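Local coordinates for substrate-binding protein (PDB 6WPN) that probably binds a sugar or oligosaccharide in the periplasm for uptake, as a substrate-binding protein of a transport system, at residues 32-37 / 61-66. Residues are numbered along the deposited sequence; the frame is centred on the assembly and turned at random.
Sequences LWTLQL and VRWTDL
L32 lays CD2 4.1 Å from W63 CD1 where strands 32-35 and 61-66 pair in parallel. Helix 42-55 links them in a beta-alpha-beta crossover, as in the lobes of periplasmic binding proteins. L32 and T34 alternate donor and acceptor with R62, T64 and L66, and the series runs on to Q36.

Leucine suits position 32, buried among V61 CG1, the W63 ring and M45 of helix 42-55. L66 joins through its backbone: its N lies 2.9 Å from T34 O, and its O accepts Q36 N, while its side chain packs on K74 of helix 72-80, on the W33 and T64 face. T34 offers a small hydroxyl that can both accept and donate. W63 NE1 lies 2.7 Å from T34 OG1, which sits in the indole plane, and the bond is almost straight (178°). The hydroxyl gives its own proton to D65 OD1, 2.7 Å from OG1. With CG anti to the backbone N (chi1 -174°), D65 reaches past the strand end, where the chain turns at Q36. Replacing D65 with an alanine would probably leave the T34 hydroxyl and L37 N without their acceptor and the turn less firmly held. The carboxylate's other oxygen, OD2, receives L37 N on its syn side at 2.8 Å.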
ATOM      1  N   LEU A  32     -19.919   4.532  -8.602  1.00 57.80           N
ATOM      2  CA  LEU A  32     -18.708   3.820  -8.215  1.00 52.70           C
ATOM      3  C   LEU A  32     -17.660   4.824  -7.757  1.00 47.09           C
ATOM      4  O   LEU A  32     -17.443   5.845  -8.417  1.00 56.21           O
ATOM      5  CB  LEU A  32     -18.166   2.990  -9.381  1.00 55.63           C
ATOM      6  CG  LEU A  32     -16.761   2.405  -9.215  1.00 52.65           C
ATOM      7  CD1 LEU A  32     -16.739   1.282  -8.182  1.00 47.16           C
ATOM      8  CD2 LEU A  32     -16.234   1.921 -10.550  1.00 55.84           C
ATOM      9  N   TRP A  33     -17.035   4.541  -6.617  1.00 51.58           N
ATOM     10  CA  TRP A  33     -16.004   5.394  -6.035  1.00 49.60           C
ATOM     11  C   TRP A  33     -14.696   4.617  -6.005  1.00 48.70           C
ATOM     12  O   TRP A  33     -14.613   3.566  -5.362  1.00 58.79           O
ATOM     13  CB  TRP A  33     -16.390   5.820  -4.618  1.00 48.87           C
ATOM     14  CG  TRP A  33     -17.441   6.883  -4.540  1.00 61.18           C
ATOM     15  CD1 TRP A  33     -18.322   7.248  -5.519  1.00 67.33           C
ATOM     16  CD2 TRP A  33     -17.753   7.694  -3.400  1.00 62.90           C
ATOM     17  NE1 TRP A  33     -19.146   8.251  -5.066  1.00 61.48           N
ATOM     18  CE2 TRP A  33     -18.821   8.540  -3.766  1.00 67.02           C
ATOM     19  CE3 TRP A  33     -17.228   7.791  -2.109  1.00 64.08           C
ATOM     20  CZ2 TRP A  33     -19.374   9.471  -2.887  1.00 66.05           C
ATOM     21  CZ3 TRP A  33     -17.776   8.716  -1.239  1.00 67.94           C
ATOM     22  CH2 TRP A  33     -18.839   9.543  -1.631  1.00 68.40           C
ATOM     23  N   THR A  34     -13.675   5.132  -6.685  1.00 49.07           N
ATOM     24  CA  THR A  34     -12.365   4.496  -6.710  1.00 54.77           C
ATOM     25  C   THR A  34     -11.323   5.435  -6.114  1.00 53.81           C
ATOM     26  O   THR A  34     -11.543   6.643  -5.994  1.00 52.04           O
ATOM     27  CB  THR A  34     -11.946   4.092  -8.134  1.00 54.78           C
ATOM     28  OG1 THR A  34     -11.925   5.247  -8.982  1.00 56.17           O
ATOM     29  CG2 THR A  34     -12.914   3.070  -8.705  1.00 50.10           C
ATOM     30  N   LEU A  35     -10.176   4.863  -5.754  1.00 53.93           N
ATOM     31  CA  LEU A  35      -9.120   5.579  -5.048  1.00 54.98           C
ATOM     32  C   LEU A  35      -7.907   5.758  -5.948  1.00 59.35           C
ATOM     33  O   LEU A  35      -7.319   4.769  -6.400  1.00 67.59           O
ATOM     34  CB  LEU A  35      -8.715   4.830  -3.779  1.00 63.12           C
ATOM     35  CG  LEU A  35      -9.783   4.750  -2.700  1.00 63.87           C
ATOM     36  CD1 LEU A  35      -9.207   4.159  -1.423  1.00 57.02           C
ATOM     37  CD2 LEU A  35     -10.353   6.129  -2.462  1.00 67.70           C
ATOM     38  N   GLN A  36      -7.537   7.013  -6.186  1.00 63.31           N
ATOM     39  CA  GLN A  36      -6.303   7.405  -6.875  1.00 75.45           C
ATOM     40  C   GLN A  36      -6.056   6.544  -8.118  1.00 73.30           C
ATOM     41  O   GLN A  36      -5.027   5.883  -8.264  1.00 77.06           O
ATOM     42  CB  GLN A  36      -5.111   7.341  -5.918  1.00 83.69           C
ATOM     43  CG  GLN A  36      -5.094   8.436  -4.839  1.00 99.88           C
ATOM     44  CD  GLN A  36      -4.615   9.799  -5.331  1.00115.82           C
ATOM     45  OE1 GLN A  36      -4.746  10.138  -6.508  1.00122.22           O
ATOM     46  NE2 GLN A  36      -4.067  10.595  -4.415  1.00118.48           N
ATOM     47  N   LEU A  37      -7.031   6.572  -9.022  1.00 72.32           N
ATOM     48  CA  LEU A  37      -6.939   5.859 -10.291  1.00 72.90           C
ATOM     49  C   LEU A  37      -6.890   6.831 -11.464  1.00 83.48           C
ATOM     50  O   LEU A  37      -7.270   6.484 -12.584  1.00 89.47           O
ATOM     51  CB  LEU A  37      -8.126   4.907 -10.454  1.00 66.70           C
ATOM     52  CG  LEU A  37      -8.243   3.737  -9.477  1.00 66.09           C
ATOM     53  CD1 LEU A  37      -9.550   2.982  -9.686  1.00 76.88           C
ATOM     54  CD2 LEU A  37      -7.049   2.809  -9.625  1.00 62.76           C
ATOM     55  N   VAL A  61     -23.460   3.070 -14.589  1.00 54.51           N
ATOM     56  CA  VAL A  61     -22.474   3.453 -13.587  1.00 54.73           C
ATOM     57  C   VAL A  61     -21.998   4.872 -13.862  1.00 67.11           C
ATOM     58  O   VAL A  61     -21.643   5.209 -14.999  1.00 69.40           O
ATOM     59  CB  VAL A  61     -21.291   2.470 -13.565  1.00 59.25           C
ATOM     60  CG1 VAL A  61     -20.155   3.022 -12.718  1.00 51.46           C
ATOM     61  CG2 VAL A  61     -21.746   1.128 -13.022  1.00 59.13           C
ATOM     62  N   ARG A  62     -22.015   5.707 -12.826  1.00 77.55           N
ATOM     63  CA  ARG A  62     -21.384   7.022 -12.845  1.00 82.54           C
ATOM     64  C   ARG A  62     -20.158   6.951 -11.938  1.00 66.65           C
ATOM     65  O   ARG A  62     -20.287   6.790 -10.719  1.00 63.35           O
ATOM     66  CB  ARG A  62     -22.354   8.117 -12.399  1.00 97.59           C
ATOM     67  CG  ARG A  62     -23.498   8.436 -13.375  1.00110.32           C
ATOM     68  CD  ARG A  62     -23.016   9.167 -14.643  1.00118.96           C
ATOM     69  NE  ARG A  62     -22.870   8.287 -15.805  1.00123.27           N
ATOM     70  CZ  ARG A  62     -23.878   7.918 -16.593  1.00122.81           C
ATOM     71  NH1 ARG A  62     -25.107   8.349 -16.347  1.00123.43           N
ATOM     72  NH2 ARG A  62     -23.658   7.118 -17.630  1.00120.21           N
ATOM     73  N   TRP A  63     -18.978   7.060 -12.539  1.00 51.66           N
ATOM     74  CA  TRP A  63     -17.705   6.821 -11.873  1.00 52.32           C
ATOM     75  C   TRP A  63     -17.093   8.126 -11.375  1.00 63.15           C
ATOM     76  O   TRP A  63     -17.021   9.109 -12.121  1.00 67.68           O
ATOM     77  CB  TRP A  63     -16.744   6.130 -12.842  1.00 59.44           C
ATOM     78  CG  TRP A  63     -15.325   6.041 -12.386  1.00 56.48           C
ATOM     79  CD1 TRP A  63     -14.875   5.749 -11.134  1.00 57.67           C
ATOM     80  CD2 TRP A  63     -14.162   6.268 -13.189  1.00 56.70           C
ATOM     81  NE1 TRP A  63     -13.503   5.769 -11.110  1.00 58.53           N
ATOM     82  CE2 TRP A  63     -13.041   6.087 -12.360  1.00 60.62           C
ATOM     83  CE3 TRP A  63     -13.962   6.599 -14.532  1.00 59.35           C
ATOM     84  CZ2 TRP A  63     -11.736   6.227 -12.828  1.00 67.28           C
ATOM     85  CZ3 TRP A  63     -12.667   6.739 -14.998  1.00 66.21           C
ATOM     86  CH2 TRP A  63     -11.570   6.554 -14.148  1.00 69.70           C
ATOM     87  N   THR A  64     -16.650   8.128 -10.117  1.00 63.49           N
ATOM     88  CA  THR A  64     -15.920   9.247  -9.527  1.00 62.07           C
ATOM     89  C   THR A  64     -14.679   8.705  -8.831  1.00 63.14           C
ATOM     90  O   THR A  64     -14.772   7.754  -8.047  1.00 59.42           O
ATOM     91  CB  THR A  64     -16.778  10.040  -8.530  1.00 60.44           C
ATOM     92  OG1 THR A  64     -17.060   9.227  -7.385  1.00 69.65           O
ATOM     93  CG2 THR A  64     -18.092  10.483  -9.167  1.00 57.95           C
ATOM     94  N   ASP A  65     -13.519   9.282  -9.137  1.00 69.27           N
ATOM     95  CA  ASP A  65     -12.251   8.876  -8.541  1.00 70.33           C
ATOM     96  C   ASP A  65     -11.772   9.952  -7.570  1.00 72.12           C
ATOM     97  O   ASP A  65     -11.741  11.137  -7.920  1.00 66.74           O
ATOM     98  CB  ASP A  65     -11.208   8.626  -9.633  1.00 63.27           C
ATOM     99  CG  ASP A  65      -9.908   8.074  -9.088  1.00 76.26           C
ATOM    100  OD1 ASP A  65      -9.939   6.992  -8.464  1.00 81.91           O
ATOM    101  OD2 ASP A  65      -8.855   8.718  -9.297  1.00 66.58           O
ATOM    102  N   LEU A  66     -11.400   9.542  -6.361  1.00 75.90           N
ATOM    103  CA  LEU A  66     -11.047  10.434  -5.267  1.00 85.72           C
ATOM    104  C   LEU A  66      -9.718  10.028  -4.648  1.00 83.55           C
ATOM    105  O   LEU A  66      -9.282   8.881  -4.788  1.00 84.17           O
ATOM    106  CB  LEU A  66     -12.132  10.459  -4.178  1.00 95.69           C
ATOM    107  CG  LEU A  66     -13.344  11.383  -4.293  1.00109.84           C
ATOM    108  CD1 LEU A  66     -14.197  10.953  -5.470  1.00113.20           C
ATOM    109  CD2 LEU A  66     -14.171  11.355  -3.019  1.00113.51           C
TER